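Local coordinates for protein putative thioesterase (Syntrophus aciditrophicus SB, PDB 3HDU) that probably hydrolyses thioesters, as a putative thioesterase of the hotdog-fold superfamily, at residues Val42-Phe46 and Met72-Ala77. Sequence-based numbering, arbitrary orientation.
Sequences VKLSF and MTAGLA
Build Val42-Phe46 as an extended strand and Met72-Ala77 as regular helix, with hydrogen bonds Leu76 N to Met72 O, 3.1 Å, and Ala77 N to Thr73 O, 3.0 Å. The short-segment axes cross obliquely, N-to-C directions 148° apart, and approach to 8.2 Å; Val42 CA sits 5.6 Å from Ala77 CA, and Leu44 CA 6.2 Å from Thr73 CA. Val42 (chi1 m) presses hardest on the helix: its CG2 lies 3.4 Å from Thr73 O and 3.6 Å from Ala77 CB, its CG1 4.1 Å from Leu76 CG. Lys43 points away, on the other face of the sheet. This is the hotdog fold, in which an antiparallel sheet wraps around a long central helix, here 58-85. Leu44 (m, t) comes next, its CD2 3.5 Å from CD2 of Leu76 (t, p) and its CD1 3.5 Å from Thr73 OG1, a hydroxyl hydrogen-bonded to Ala69 O one turn back. Ser45 turns outward like Lys43. With chi1 m, Phe46 faces inward again, Thr73 OG1 at its ring edge, 3.8 Å from Phe46 CE1. Selenomethionine Met72, m at all three chi angles, turns its end away from the strand; the side chain packs on Phe20 of helix 7-22 and Ile57 of a second subunit.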
loop_
_atom_site.group_PDB
_atom_site.type_symbol
_atom_site.label_atom_id
_atom_site.label_comp_id
_atom_site.label_asym_id
_atom_site.label_seq_id
_atom_site.Cartn_x
_atom_site.Cartn_y
_atom_site.Cartn_z
ATOM N N VAL A 42 -1.129 -19.529 -14.422
ATOM C CA VAL A 42 -1.180 -20.877 -13.819
ATOM C C VAL A 42 -2.491 -21.022 -13.035
ATOM O O VAL A 42 -3.122 -20.023 -12.695
ATOM C CB VAL A 42 0.024 -21.178 -12.883
ATOM C CG1 VAL A 42 1.333 -21.036 -13.642
ATOM C CG2 VAL A 42 0.012 -20.279 -11.646
ATOM N N LYS A 43 -2.881 -22.260 -12.749
ATOM C CA LYS A 43 -4.125 -22.553 -12.023
ATOM C C LYS A 43 -3.962 -23.815 -11.170
ATOM O O LYS A 43 -3.699 -24.895 -11.710
ATOM C CB LYS A 43 -5.274 -22.732 -13.022
ATOM C CG LYS A 43 -6.673 -22.894 -12.425
ATOM C CD LYS A 43 -7.685 -23.177 -13.528
ATOM C CE LYS A 43 -9.054 -23.530 -12.973
ATOM N NZ LYS A 43 -9.968 -24.062 -14.043
ATOM N N LEU A 44 -4.100 -23.660 -9.851
ATOM C CA LEU A 44 -4.022 -24.767 -8.893
ATOM C C LEU A 44 -5.368 -24.958 -8.204
ATOM O O LEU A 44 -6.062 -23.981 -7.920
ATOM C CB LEU A 44 -2.955 -24.483 -7.831
ATOM C CG LEU A 44 -1.497 -24.353 -8.277
ATOM C CD1 LEU A 44 -0.641 -24.018 -7.079
ATOM C CD2 LEU A 44 -0.994 -25.629 -8.939
ATOM N N SER A 45 -5.742 -26.216 -7.969
ATOM C CA SER A 45 -6.955 -26.569 -7.220
ATOM C C SER A 45 -6.490 -27.240 -5.933
ATOM O O SER A 45 -5.529 -28.014 -5.943
ATOM C CB SER A 45 -7.886 -27.472 -8.019
ATOM O OG SER A 45 -7.255 -28.680 -8.372
ATOM N N PHE A 46 -7.165 -26.915 -4.834
ATOM C CA PHE A 46 -6.832 -27.415 -3.505
ATOM C C PHE A 46 -8.014 -28.152 -2.898
ATOM O O PHE A 46 -9.156 -27.887 -3.266
ATOM C CB PHE A 46 -6.446 -26.248 -2.607
ATOM C CG PHE A 46 -5.230 -25.498 -3.076
ATOM C CD1 PHE A 46 -5.351 -24.435 -3.975
ATOM C CD2 PHE A 46 -3.956 -25.855 -2.625
ATOM C CE1 PHE A 46 -4.212 -23.736 -4.419
ATOM C CE2 PHE A 46 -2.814 -25.164 -3.060
ATOM C CZ PHE A 46 -2.940 -24.103 -3.957
HETATM N N MSE A 72 1.692 -20.414 -2.909
HETATM C CA MSE A 72 2.094 -21.561 -3.737
HETATM C C MSE A 72 1.749 -21.347 -5.209
HETATM O O MSE A 72 2.571 -21.652 -6.078
HETATM C CB MSE A 72 1.449 -22.862 -3.238
HETATM C CG MSE A 72 1.983 -23.358 -1.898
HETATM SE SE MSE A 72 3.846 -23.900 -1.959
HETATM C CE MSE A 72 3.721 -25.314 -3.266
ATOM N N THR A 73 0.535 -20.850 -5.475
ATOM C CA THR A 73 0.078 -20.537 -6.836
ATOM C C THR A 73 0.986 -19.473 -7.455
ATOM O O THR A 73 1.415 -19.616 -8.606
ATOM C CB THR A 73 -1.405 -20.061 -6.865
ATOM O OG1 THR A 73 -2.245 -21.060 -6.281
ATOM C CG2 THR A 73 -1.881 -19.788 -8.290
ATOM N N ALA A 74 1.280 -18.429 -6.675
ATOM C CA ALA A 74 2.184 -17.343 -7.098
ATOM C C ALA A 74 3.605 -17.857 -7.386
ATOM O O ALA A 74 4.236 -17.431 -8.355
ATOM C CB ALA A 74 2.222 -16.236 -6.047
ATOM N N GLY A 75 4.087 -18.772 -6.546
ATOM C CA GLY A 75 5.406 -19.391 -6.718
ATOM C C GLY A 75 5.553 -20.166 -8.017
ATOM O O GLY A 75 6.598 -20.087 -8.668
ATOM N N LEU A 76 4.506 -20.907 -8.386
ATOM C CA LEU A 76 4.454 -21.644 -9.652
ATOM C C LEU A 76 4.377 -20.679 -10.842
ATOM O O LEU A 76 5.035 -20.911 -11.852
ATOM C CB LEU A 76 3.263 -22.611 -9.671
ATOM C CG LEU A 76 3.045 -23.508 -10.898
ATOM C CD1 LEU A 76 4.289 -24.304 -11.230
ATOM C CD2 LEU A 76 1.865 -24.434 -10.663
ATOM N N ALA A 77 3.566 -19.620 -10.727
ATOM C CA ALA A 77 3.456 -18.589 -11.778
ATOM C C ALA A 77 4.788 -17.851 -11.974
ATOM O O ALA A 77 5.157 -17.536 -13.112
ATOM C CB ALA A 77 2.340 -17.598 -11.468
#